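Local coordinates for assembly chaperone of ribosomal protein L4 (Acl4) (Chaetomium thermophilum, PDB 5TQB), which probably acts as a dedicated assembly chaperone of ribosomal protein L4, using an all-helical fold with TPR character to hold its partner, at residues B[8-11]-B[12-15]; B[45-48]-B[49-52]; B[58-61]-B[62-66]; B[150-153]-B[154-158]; B[268-271]-B[272-276]. All coordinates share one frame; numbering follows the deposited sequence.

Contact 1: residues B[8-11]-B[12-15]; sequences LDRA and TTLL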
loop_
_atom_site.group_PDB
_atom_site.type_symbol
_atom_site.label_atom_id
_atom_site.label_comp_id
_atom_site.label_asym_id
_atom_site.label_seq_id
_atom_site.Cartn_x
_atom_site.Cartn_y
_atom_site.Cartn_z
ATOM N N LEU B 8 -25.591 10.201 -3.343
ATOM C CA LEU B 8 -24.182 10.458 -3.037
ATOM C C LEU B 8 -23.627 9.379 -2.121
ATOM O O LEU B 8 -22.489 8.940 -2.281
ATOM C CB LEU B 8 -24.001 11.825 -2.373
ATOM C CG LEU B 8 -24.236 13.071 -3.229
ATOM C CD1 LEU B 8 -23.919 14.328 -2.425
ATOM C CD2 LEU B 8 -23.408 13.037 -4.507
ATOM N N ASP B 9 -24.436 8.958 -1.155
ATOM C CA ASP B 9 -24.030 7.916 -0.229
ATOM C C ASP B 9 -23.911 6.590 -0.967
ATOM O O ASP B 9 -22.982 5.822 -0.732
ATOM C CB ASP B 9 -25.030 7.804 0.920
ATOM C CG ASP B 9 -25.157 9.096 1.707
ATOM O OD1 ASP B 9 -24.284 9.974 1.548
ATOM O OD2 ASP B 9 -26.128 9.232 2.488
ATOM N N ARG B 10 -24.846 6.335 -1.871
ATOM C CA ARG B 10 -24.823 5.111 -2.656
ATOM C C ARG B 10 -23.561 5.044 -3.516
ATOM O O ARG B 10 -22.879 4.024 -3.550
ATOM C CB ARG B 10 -26.074 5.029 -3.531
ATOM C CG ARG B 10 -26.147 3.807 -4.430
ATOM C CD ARG B 10 -26.181 2.507 -3.640
ATOM N NE ARG B 10 -26.135 1.347 -4.528
ATOM C CZ ARG B 10 -25.657 0.153 -4.188
ATOM N NH1 ARG B 10 -25.180 -0.059 -2.968
ATOM N NH2 ARG B 10 -25.655 -0.834 -5.075
ATOM N N ALA B 11 -23.248 6.135 -4.205
ATOM C CA ALA B 11 -22.075 6.171 -5.065
ATOM C C ALA B 11 -20.801 5.990 -4.242
ATOM O O ALA B 11 -19.846 5.358 -4.694
ATOM C CB ALA B 11 -22.028 7.469 -5.845
ATOM N N THR B 12 -20.800 6.528 -3.028
ATOM C CA THR B 12 -19.650 6.404 -2.143
ATOM C C THR B 12 -19.444 4.956 -1.711
ATOM O O THR B 12 -18.308 4.474 -1.652
ATOM C CB THR B 12 -19.800 7.312 -0.909
ATOM O OG1 THR B 12 -19.830 8.679 -1.335
ATOM C CG2 THR B 12 -18.632 7.131 0.051
ATOM N N THR B 13 -20.538 4.264 -1.409
ATOM C CA THR B 13 -20.471 2.851 -1.059
ATOM C C THR B 13 -19.953 2.056 -2.246
ATOM O O THR B 13 -19.116 1.169 -2.086
ATOM C CB THR B 13 -21.850 2.299 -0.649
ATOM O OG1 THR B 13 -22.350 3.041 0.468
ATOM C CG2 THR B 13 -21.759 0.820 -0.268
ATOM N N LEU B 14 -20.449 2.383 -3.436
ATOM C CA LEU B 14 -20.022 1.710 -4.657
ATOM C C LEU B 14 -18.529 1.920 -4.894
ATOM O O LEU B 14 -17.821 1.003 -5.305
ATOM C CB LEU B 14 -20.821 2.220 -5.860
ATOM C CG LEU B 14 -22.282 1.770 -5.959
ATOM C CD1 LEU B 14 -23.004 2.532 -7.060
ATOM C CD2 LEU B 14 -22.372 0.274 -6.205
ATOM N N LEU B 15 -18.057 3.130 -4.629
ATOM C CA LEU B 15 -16.651 3.454 -4.797
ATOM C C LEU B 15 -15.809 2.668 -3.793
ATOM O O LEU B 15 -14.735 2.169 -4.128
ATOM C CB LEU B 15 -16.438 4.958 -4.620
ATOM C CG LEU B 15 -15.058 5.510 -4.979
ATOM C CD1 LEU B 15 -14.716 5.251 -6.438
ATOM C CD2 LEU B 15 -15.000 6.996 -4.686
#
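Thr12 grips Leu8 O twice, and Thr13 does the same to Asp9 O. Among the polar contacts, Leu8 O accepts both Thr12 N, at 3.0 Å, and Thr12 OG1, at 2.8 Å, the two donors arriving from opposite faces of the carbonyl plane. Asp9 O is held in the same two-sided way, by Thr13 N at 3.0 Å and by Thr13 OG1 at 3.1 Å. In both threonines the hydroxyl lies beside the residue's own backbone N (chi1 -63° in Thr12, -59° in Thr13), which aims it back toward the preceding turn. The next two bonds, from Leu14 N to Arg10 O and from Leu15 N to Ala11 O, follow the plain helical pattern. Packing is carried by Arg10 and Leu14. The arginine chain bends at chi2 (62°) and brings its guanidinium along the helix, where Leu14 CD2 sits over one face, near the rim and 3.6 Å from Arg10 NH2. Around this turn of helix 4-16, Leu14 packs on Thr22, Ala23 and Val26 of helix 20-32, while Ala11 and Thr12 rest on Leu47 of helix 41-54. Thr12 and Leu15 also meet apolar side chains of another protein's chain, so the turn joins two helices behind it and a bound partner.

Contact 2: residues B[45-48]-B[49-52]; sequences LTLL and GQIH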
loop_
_atom_site.group_PDB
_atom_site.type_symbol
_atom_site.label_atom_id
_atom_site.label_comp_id
_atom_site.label_asym_id
_atom_site.label_seq_id
_atom_site.Cartn_x
_atom_site.Cartn_y
_atom_site.Cartn_z
ATOM N N LEU B 45 -19.325 17.298 -6.608
ATOM C CA LEU B 45 -18.236 17.500 -7.551
ATOM C C LEU B 45 -16.951 16.865 -7.023
ATOM O O LEU B 45 -16.167 16.304 -7.787
ATOM C CB LEU B 45 -18.047 18.992 -7.816
ATOM C CG LEU B 45 -19.215 19.640 -8.559
ATOM C CD1 LEU B 45 -19.200 21.158 -8.400
ATOM C CD2 LEU B 45 -19.179 19.245 -10.028
ATOM N N THR B 46 -16.746 16.941 -5.713
ATOM C CA THR B 46 -15.599 16.295 -5.089
ATOM C C THR B 46 -15.631 14.799 -5.374
ATOM O O THR B 46 -14.623 14.214 -5.781
ATOM C CB THR B 46 -15.592 16.529 -3.569
ATOM O OG1 THR B 46 -15.365 17.915 -3.307
ATOM C CG2 THR B 46 -14.508 15.718 -2.883
ATOM N N LEU B 47 -16.799 14.189 -5.172
ATOM C CA LEU B 47 -16.962 12.754 -5.363
ATOM C C LEU B 47 -16.710 12.366 -6.811
ATOM O O LEU B 47 -16.015 11.392 -7.091
ATOM C CB LEU B 47 -18.365 12.320 -4.944
ATOM C CG LEU B 47 -18.710 10.848 -5.159
ATOM C CD1 LEU B 47 -17.765 9.961 -4.380
ATOM C CD2 LEU B 47 -20.151 10.581 -4.748
ATOM N N LEU B 48 -17.280 13.132 -7.732
ATOM C CA LEU B 48 -17.039 12.910 -9.149
ATOM C C LEU B 48 -15.549 13.055 -9.470
ATOM O O LEU B 48 -15.036 12.415 -10.388
ATOM C CB LEU B 48 -17.872 13.884 -9.984
ATOM C CG LEU B 48 -19.324 13.464 -10.221
ATOM C CD1 LEU B 48 -20.156 14.646 -10.693
ATOM C CD2 LEU B 48 -19.387 12.339 -11.233
ATOM N N GLY B 49 -14.857 13.887 -8.695
ATOM C CA GLY B 49 -13.427 14.070 -8.852
ATOM C C GLY B 49 -12.652 12.837 -8.428
ATOM O O GLY B 49 -11.791 12.360 -9.171
ATOM N N GLN B 50 -12.952 12.335 -7.229
ATOM C CA GLN B 50 -12.338 11.112 -6.709
ATOM C C GLN B 50 -12.536 9.954 -7.679
ATOM O O GLN B 50 -11.618 9.177 -7.928
ATOM C CB GLN B 50 -12.962 10.702 -5.369
ATOM C CG GLN B 50 -12.839 11.714 -4.246
ATOM C CD GLN B 50 -13.721 11.373 -3.049
ATOM O OE1 GLN B 50 -14.465 10.396 -3.070
ATOM N NE2 GLN B 50 -13.638 12.185 -2.002
ATOM N N ILE B 51 -13.746 9.840 -8.212
ATOM C CA ILE B 51 -14.101 8.711 -9.062
ATOM C C ILE B 51 -13.272 8.706 -10.333
ATOM O O ILE B 51 -12.757 7.668 -10.743
ATOM C CB ILE B 51 -15.602 8.726 -9.421
ATOM C CG1 ILE B 51 -16.437 8.434 -8.174
ATOM C CG2 ILE B 51 -15.921 7.686 -10.496
ATOM C CD1 ILE B 51 -17.922 8.789 -8.313
ATOM N N HIS B 52 -13.142 9.870 -10.954
ATOM C CA HIS B 52 -12.413 9.964 -12.205
ATOM C C HIS B 52 -10.901 9.886 -11.994
ATOM O O HIS B 52 -10.161 9.560 -12.919
ATOM C CB HIS B 52 -12.825 11.228 -12.955
ATOM C CG HIS B 52 -14.177 11.119 -13.589
ATOM N ND1 HIS B 52 -15.347 11.250 -12.873
ATOM C CD2 HIS B 52 -14.543 10.858 -14.865
ATOM C CE1 HIS B 52 -16.376 11.092 -13.685
ATOM N NE2 HIS B 52 -15.917 10.853 -14.900
#
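His52 reaches back one turn to Leu48, where its backbone N and its ring ND1 both donate to the same carbonyl. The ring nitrogen ND1 meets Leu48 O at 2.8 Å (N-H...O 153°), with the oxygen in the ring plane at its edge; His52 N adds the ordinary helical bond at 3.2 Å. The ND1 bond fixes the rotation of the imidazole, which stands alongside the leucine, Leu48 CD2 lying 4.1 Å from His52 CE1. On the other flank Leu47 CG meets Ile51 CD1 at 3.8 Å. Leu47 CD1 also touches Gln50 OE1 at 3.6 Å, the two side chains crossing nearly at right angles, while Gln50 NE2 comes 3.7 Å from Thr46 CG2. The segments lie in a predicted TPR, and Gly49 occupies a place consistent with the small residue of the first TPR helix, where the second helix packs close. Farther out, Glu86 holds Gln50 NE2 through a hydrogen bond, and Thr46 OG1 is bonded to Gly42 O. The rings of His52 and Tyr64 meet with planes about 40° apart, while Ile51 is backed by Leu15 and by Ala24 and Ala27 of helix 20-32.

Contact 3: residues B[58-61]-B[62-66]; sequences IDAA and RNYYA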
loop_
_atom_site.group_PDB
_atom_site.type_symbol
_atom_site.label_atom_id
_atom_site.label_comp_id
_atom_site.label_asym_id
_atom_site.label_seq_id
_atom_site.Cartn_x
_atom_site.Cartn_y
_atom_site.Cartn_z
ATOM N N ILE B 58 -7.551 11.900 -15.632
ATOM C CA ILE B 58 -7.021 13.038 -14.893
ATOM C C ILE B 58 -7.680 14.349 -15.305
ATOM O O ILE B 58 -7.922 15.218 -14.472
ATOM C CB ILE B 58 -5.491 13.158 -15.115
ATOM C CG1 ILE B 58 -4.788 11.853 -14.734
ATOM C CG2 ILE B 58 -4.907 14.309 -14.315
ATOM C CD1 ILE B 58 -5.057 11.377 -13.315
ATOM N N ASP B 59 -7.959 14.496 -16.594
ATOM C CA ASP B 59 -8.488 15.753 -17.107
ATOM C C ASP B 59 -9.936 15.973 -16.677
ATOM O O ASP B 59 -10.355 17.107 -16.443
ATOM C CB ASP B 59 -8.366 15.797 -18.629
ATOM C CG ASP B 59 -6.923 15.745 -19.096
ATOM O OD1 ASP B 59 -6.260 16.805 -19.084
ATOM O OD2 ASP B 59 -6.452 14.650 -19.473
ATOM N N ALA B 60 -10.696 14.886 -16.576
ATOM C CA ALA B 60 -12.056 14.960 -16.062
ATOM C C ALA B 60 -11.998 15.277 -14.579
ATOM O O ALA B 60 -12.765 16.097 -14.072
ATOM C CB ALA B 60 -12.788 13.650 -16.295
ATOM N N ALA B 61 -11.067 14.627 -13.889
ATOM C CA ALA B 61 -10.881 14.839 -12.461
ATOM C C ALA B 61 -10.539 16.292 -12.140
ATOM O O ALA B 61 -11.028 16.841 -11.151
ATOM C CB ALA B 61 -9.809 13.922 -11.935
ATOM N N ARG B 62 -9.706 16.915 -12.974
ATOM C CA ARG B 62 -9.305 18.300 -12.746
ATOM C C ARG B 62 -10.498 19.242 -12.882
ATOM O O ARG B 62 -10.691 20.141 -12.059
ATOM C CB ARG B 62 -8.189 18.717 -13.713
ATOM C CG ARG B 62 -7.668 20.127 -13.469
ATOM C CD ARG B 62 -6.570 20.539 -14.459
ATOM N NE ARG B 62 -5.450 19.595 -14.490
ATOM C CZ ARG B 62 -5.259 18.668 -15.427
ATOM N NH1 ARG B 62 -6.107 18.537 -16.442
ATOM N NH2 ARG B 62 -4.211 17.860 -15.352
ATOM N N ASN B 63 -11.295 19.038 -13.923
ATOM C CA ASN B 63 -12.464 19.879 -14.157
ATOM C C ASN B 63 -13.494 19.780 -13.024
ATOM O O ASN B 63 -14.095 20.782 -12.633
ATOM C CB ASN B 63 -13.104 19.524 -15.501
ATOM C CG ASN B 63 -12.173 19.774 -16.676
ATOM O OD1 ASN B 63 -11.459 20.779 -16.714
ATOM N ND2 ASN B 63 -12.171 18.856 -17.636
ATOM N N TYR B 64 -13.683 18.579 -12.486
ATOM C CA TYR B 64 -14.645 18.369 -11.408
ATOM C C TYR B 64 -14.158 19.013 -10.117
ATOM O O TYR B 64 -14.918 19.686 -9.418
ATOM C CB TYR B 64 -14.892 16.875 -11.183
ATOM C CG TYR B 64 -15.839 16.241 -12.182
ATOM C CD1 TYR B 64 -17.132 16.721 -12.340
ATOM C CD2 TYR B 64 -15.451 15.149 -12.946
ATOM C CE1 TYR B 64 -17.999 16.148 -13.240
ATOM C CE2 TYR B 64 -16.316 14.566 -13.849
ATOM C CZ TYR B 64 -17.592 15.070 -13.990
ATOM O OH TYR B 64 -18.469 14.501 -14.885
ATOM N N TYR B 65 -12.885 18.798 -9.806
ATOM C CA TYR B 65 -12.286 19.369 -8.610
ATOM C C TYR B 65 -12.245 20.894 -8.719
ATOM O O TYR B 65 -12.429 21.593 -7.726
ATOM C CB TYR B 65 -10.877 18.800 -8.396
ATOM C CG TYR B 65 -10.837 17.460 -7.686
ATOM C CD1 TYR B 65 -11.504 17.266 -6.483
ATOM C CD2 TYR B 65 -10.130 16.387 -8.218
ATOM C CE1 TYR B 65 -11.470 16.046 -5.831
ATOM C CE2 TYR B 65 -10.088 15.161 -7.571
ATOM C CZ TYR B 65 -10.759 14.997 -6.377
ATOM O OH TYR B 65 -10.721 13.778 -5.726
ATOM N N ALA B 66 -12.020 21.402 -9.927
ATOM C CA ALA B 66 -12.011 22.846 -10.167
ATOM C C ALA B 66 -13.401 23.452 -9.968
ATOM O O ALA B 66 -13.546 24.527 -9.380
ATOM C CB ALA B 66 -11.508 23.139 -11.570
HETATM O O HOH W 1 -8.439 19.319 -17.204
#
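Asp59 and Arg62 form a salt bridge in the first turns of helix 58-71, the second helix of a predicted TPR. Arg62 NH1 donates to Asp59 OD1 at 3.2 Å, and the acid oxygen lies in the guanidinium plane, at its edge. The aspartate is used less squarely: NH1 meets OD1 from above the carboxylate plane, the two flat groups being turned 62° apart. A water makes a second path, accepting from Arg62 NH1 at 2.6 Å and donating to the backbone Asp59 O at 3.0 Å. The arginine runs extended to CD and then bends at chi3 (-55°), which folds the guanidinium back toward the start of the helix; there Arg62 NH2 touches Ile58 CG2 at 3.8 Å. Its other donors have partners too, NE in a salt bridge with Glu96 and NH2 bonded to Leu94 O, so the group ties the turn to the chain around helix 86-94.

Farther along the helix, small residues are followed one turn later by aromatics. Ala61 and Tyr65 are consistent with the small and the large aromatic positions of the second TPR helix. Ala61 O accepts Tyr65 N at 3.0 Å, and Ala61 CB approaches Tyr65 CD2 at 4.5 Å. In the neighbouring pair Ala60 CB lies 4.4 Å from Tyr64 CE2, while Ala60 O approaches the Tyr64 ring obliquely, 3.1 Å from Tyr64 CD2. Outside the helix, the Tyr64 hydroxyl is hydrogen-bonded to Arg28 and the Tyr65 hydroxyl to Glu86, and the Tyr65 ring stacks with Trp90.

Contact 4: residues B[150-153]-B[154-158]; sequences CAVV and EVYMT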
loop_
_atom_site.group_PDB
_atom_site.type_symbol
_atom_site.label_atom_id
_atom_site.label_comp_id
_atom_site.label_asym_id
_atom_site.label_seq_id
_atom_site.Cartn_x
_atom_site.Cartn_y
_atom_site.Cartn_z
ATOM N N CYS B 150 4.686 18.473 3.622
ATOM C CA CYS B 150 5.680 17.612 2.997
ATOM C C CYS B 150 5.538 17.653 1.485
ATOM O O CYS B 150 6.534 17.636 0.761
ATOM C CB CYS B 150 5.535 16.176 3.496
ATOM S SG CYS B 150 6.088 15.921 5.212
ATOM N N ALA B 151 4.303 17.713 1.003
ATOM C CA ALA B 151 4.084 17.798 -0.434
ATOM C C ALA B 151 4.726 19.067 -0.993
ATOM O O ALA B 151 5.289 19.052 -2.085
ATOM C CB ALA B 151 2.611 17.759 -0.758
ATOM N N VAL B 152 4.648 20.158 -0.237
ATOM C CA VAL B 152 5.235 21.429 -0.654
ATOM C C VAL B 152 6.765 21.364 -0.624
ATOM O O VAL B 152 7.432 21.890 -1.514
ATOM C CB VAL B 152 4.728 22.593 0.227
ATOM C CG1 VAL B 152 5.400 23.906 -0.157
ATOM C CG2 VAL B 152 3.224 22.728 0.090
ATOM N N VAL B 153 7.311 20.714 0.400
ATOM C CA VAL B 153 8.747 20.474 0.486
ATOM C C VAL B 153 9.268 19.854 -0.808
ATOM O O VAL B 153 10.291 20.286 -1.344
ATOM C CB VAL B 153 9.096 19.545 1.682
ATOM C CG1 VAL B 153 10.539 19.044 1.594
ATOM C CG2 VAL B 153 8.873 20.269 3.007
ATOM N N GLU B 154 8.549 18.855 -1.310
ATOM C CA GLU B 154 8.981 18.099 -2.481
ATOM C C GLU B 154 8.881 18.919 -3.773
ATOM O O GLU B 154 9.630 18.678 -4.724
ATOM C CB GLU B 154 8.182 16.792 -2.590
ATOM C CG GLU B 154 8.511 15.785 -1.480
ATOM C CD GLU B 154 7.399 14.754 -1.231
ATOM O OE1 GLU B 154 6.484 14.626 -2.077
ATOM O OE2 GLU B 154 7.443 14.072 -0.180
ATOM N N VAL B 155 7.971 19.890 -3.813
ATOM C CA VAL B 155 7.909 20.806 -4.951
ATOM C C VAL B 155 9.156 21.694 -4.965
ATOM O O VAL B 155 9.722 21.970 -6.027
ATOM C CB VAL B 155 6.647 21.697 -4.917
ATOM C CG1 VAL B 155 6.621 22.636 -6.108
ATOM C CG2 VAL B 155 5.385 20.846 -4.909
ATOM N N TYR B 156 9.584 22.136 -3.784
ATOM C CA TYR B 156 10.739 23.022 -3.683
ATOM C C TYR B 156 12.058 22.294 -3.918
ATOM O O TYR B 156 13.091 22.931 -4.119
ATOM C CB TYR B 156 10.761 23.747 -2.333
ATOM C CG TYR B 156 9.911 24.996 -2.327
ATOM C CD1 TYR B 156 10.311 26.136 -3.019
ATOM C CD2 TYR B 156 8.709 25.036 -1.644
ATOM C CE1 TYR B 156 9.535 27.275 -3.024
ATOM C CE2 TYR B 156 7.926 26.172 -1.642
ATOM C CZ TYR B 156 8.338 27.285 -2.333
ATOM O OH TYR B 156 7.549 28.413 -2.323
HETATM N N MSE B 157 12.017 20.963 -3.899
HETATM C CA MSE B 157 13.202 20.160 -4.179
HETATM C C MSE B 157 13.131 19.562 -5.580
HETATM O O MSE B 157 13.993 18.776 -5.970
HETATM C CB MSE B 157 13.363 19.057 -3.139
HETATM C CG MSE B 157 13.561 19.578 -1.727
HETATM SE SE MSE B 157 13.805 18.149 -0.431
HETATM C CE MSE B 157 15.583 17.577 -0.974
ATOM N N THR B 158 12.093 19.939 -6.325
ATOM C CA THR B 158 11.986 19.598 -7.737
ATOM C C THR B 158 11.655 20.845 -8.566
ATOM O O THR B 158 12.563 21.576 -8.971
ATOM C CB THR B 158 10.955 18.478 -7.991
ATOM O OG1 THR B 158 9.695 18.805 -7.378
ATOM C CG2 THR B 158 11.474 17.145 -7.433
#
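Val152 and Tyr156 make the close-packed part of this contact, near the C-terminal end of helix 131-156. The two side chains run alongside each other in the same direction, with Val152 CG1 3.7 Å from Tyr156 CE2. A chi1 of 177° lays that branch beside the carbonyl carbon of Val152, on the side where the Tyr156 ring lies. Val153 repeats the arrangement one residue on: its CG1 lies 3.9 Å from Met157 SE, the residue being present here as selenomethionine. Two backbone bonds are ordinary, Glu154 N donating to Cys150 O and Tyr156 N to Val152 O, each at 3.1 Å.

Between them the pattern already slackens, for Val155 N divides between Ala151 O, at 3.3 Å, and, weakly, Val152 O. Met157 N then reaches Val153 O only through a weak bond of 3.2 Å (N-H...O 122°). Thr158 OG1 donates to Glu154 O at 2.7 Å, and Thr158 N to Val155 O. The side carrying Glu154 differs again: although buried, its packing across the turn is mostly on the backbone, with CG 3.5 Å from Cys150 O, and its carboxylate is directed to another protein's chain. OE2 makes a salt bridge with a basic side chain of that chain and OE1 a hydrogen bond with its backbone, which marks this turn as part of the partner-binding surface. Behind it, Val153 packs on Cys170 and Leu173 of helix 166-180 and on Thr190 and Val194 of helix 185-197, while Val152 and Val155 lean on Val103 of helix 100-125.

Contact 5: residues B[268-271]-B[272-276]; sequences GGYA and RYRLG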
loop_
_atom_site.group_PDB
_atom_site.type_symbol
_atom_site.label_atom_id
_atom_site.label_comp_id
_atom_site.label_asym_id
_atom_site.label_seq_id
_atom_site.Cartn_x
_atom_site.Cartn_y
_atom_site.Cartn_z
ATOM N N GLY B 268 14.243 -3.254 -5.527
ATOM C CA GLY B 268 14.670 -4.386 -4.723
ATOM C C GLY B 268 15.898 -5.042 -5.321
ATOM O O GLY B 268 16.816 -5.448 -4.607
ATOM N N GLY B 269 15.914 -5.146 -6.644
ATOM C CA GLY B 269 17.061 -5.685 -7.346
ATOM C C GLY B 269 18.284 -4.801 -7.191
ATOM O O GLY B 269 19.398 -5.292 -6.992
ATOM N N TYR B 270 18.074 -3.492 -7.280
ATOM C CA TYR B 270 19.174 -2.544 -7.172
ATOM C C TYR B 270 19.696 -2.498 -5.745
ATOM O O TYR B 270 20.908 -2.446 -5.520
ATOM C CB TYR B 270 18.741 -1.149 -7.618
ATOM C CG TYR B 270 19.903 -0.190 -7.759
ATOM C CD1 TYR B 270 20.020 0.920 -6.934
ATOM C CD2 TYR B 270 20.898 -0.410 -8.709
ATOM C CE1 TYR B 270 21.086 1.792 -7.057
ATOM C CE2 TYR B 270 21.963 0.455 -8.843
ATOM C CZ TYR B 270 22.053 1.556 -8.015
ATOM O OH TYR B 270 23.114 2.421 -8.141
ATOM N N ALA B 271 18.778 -2.519 -4.781
ATOM C CA ALA B 271 19.164 -2.507 -3.375
ATOM C C ALA B 271 20.026 -3.724 -3.056
ATOM O O ALA B 271 20.955 -3.650 -2.253
ATOM C CB ALA B 271 17.936 -2.482 -2.484
ATOM N N ARG B 272 19.716 -4.843 -3.699
ATOM C CA ARG B 272 20.424 -6.085 -3.447
ATOM C C ARG B 272 21.756 -6.091 -4.193
ATOM O O ARG B 272 22.737 -6.678 -3.728
ATOM C CB ARG B 272 19.539 -7.276 -3.842
ATOM C CG ARG B 272 18.405 -7.526 -2.846
ATOM C CD ARG B 272 17.344 -8.480 -3.379
ATOM N NE ARG B 272 16.343 -8.781 -2.357
ATOM C CZ ARG B 272 15.390 -7.939 -1.961
ATOM N NH1 ARG B 272 14.533 -8.306 -1.019
ATOM N NH2 ARG B 272 15.287 -6.729 -2.497
ATOM N N TYR B 273 21.794 -5.409 -5.334
ATOM C CA TYR B 273 23.030 -5.252 -6.098
ATOM C C TYR B 273 24.025 -4.394 -5.324
ATOM O O TYR B 273 25.212 -4.727 -5.237
ATOM C CB TYR B 273 22.736 -4.611 -7.458
ATOM C CG TYR B 273 23.963 -4.346 -8.293
ATOM C CD1 TYR B 273 24.664 -3.156 -8.167
ATOM C CD2 TYR B 273 24.421 -5.280 -9.211
ATOM C CE1 TYR B 273 25.788 -2.903 -8.924
ATOM C CE2 TYR B 273 25.548 -5.036 -9.977
ATOM C CZ TYR B 273 26.227 -3.844 -9.828
ATOM O OH TYR B 273 27.350 -3.589 -10.589
ATOM N N ARG B 274 23.532 -3.289 -4.769
ATOM C CA ARG B 274 24.355 -2.373 -3.980
ATOM C C ARG B 274 24.878 -3.079 -2.742
ATOM O O ARG B 274 26.050 -2.949 -2.381
ATOM C CB ARG B 274 23.538 -1.146 -3.557
ATOM C CG ARG B 274 23.065 -0.285 -4.714
ATOM C CD ARG B 274 24.180 0.585 -5.229
ATOM N NE ARG B 274 24.522 1.624 -4.270
ATOM C CZ ARG B 274 25.679 2.277 -4.250
ATOM N NH1 ARG B 274 25.886 3.205 -3.327
ATOM N NH2 ARG B 274 26.628 1.999 -5.141
ATOM N N LEU B 275 23.995 -3.830 -2.094
ATOM C CA LEU B 275 24.362 -4.577 -0.902
ATOM C C LEU B 275 25.448 -5.604 -1.229
ATOM O O LEU B 275 26.357 -5.838 -0.433
ATOM C CB LEU B 275 23.127 -5.266 -0.317
ATOM C CG LEU B 275 23.329 -6.023 0.995
ATOM C CD1 LEU B 275 23.873 -5.104 2.084
ATOM C CD2 LEU B 275 22.024 -6.659 1.438
ATOM N N GLY B 276 25.353 -6.203 -2.411
ATOM C CA GLY B 276 26.325 -7.190 -2.837
ATOM C C GLY B 276 27.688 -6.577 -3.087
ATOM O O GLY B 276 28.712 -7.198 -2.807
#
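From Gly268-Arg272 to Ala271-Leu275, carbonyls of one turn accept amides of the next in a regular alpha-helical run, with Arg272 N adding a weak second bond to Gly269 O. The run lies on helix 262-281 and probably continues the TPR-like architecture. Arg272 donates twice to Gly268 O, its backbone N at 3.1 Å and its NH2 at 2.9 Å, from opposite faces of the carbonyl plane. The oxygen lies at the edge of the guanidinium, in its plane, and the N-H points nearly straight at it (163°), although NH2 stands above the carbonyl plane, not on a lone pair. The glycine lets the group close in, NH2 standing 3.3 Å from Gly268 CA. Thr251 OG1 bonds the same NH2 and Trp302 makes a cation-pi contact with the arginine, while Tyr273 stacks on Trp296 and bonds Ser330. Tyr270, which packs on Leu327 of helix 318-333, and Arg274 lie alongside each other, the arginine's bends at chi2 and chi3 bringing its guanidinium within 12° of parallel with the ring. Arg274 CG forms a CH-pi contact, 3.9 Å from the Tyr270 ring centroid and 19° off the normal, and Arg274 CD touches Tyr270 OH at 3.6 Å.

The five contacts follow one another along the chain, each local to one helix or its end, and together sample an all-helical fold. Contacts 1, 2 and 3 form a compact group: centres of 1 and 2 are 11 Å apart, those of 2 and 3 only 8 Å. Contacts 2 and 3 lie on the two successive helices of the predicted TPR, where Tyr65 OH comes 3.5 Å from Gly49 C. Contact 4 stands about 22 Å from contact 3 between centres, and contact 5 about 27 Å beyond contact 4 and 44 Å from contact 1, across the chain's centre. All five have residues near the bound partner chain, which suggests that it meets the helical array over much of its length.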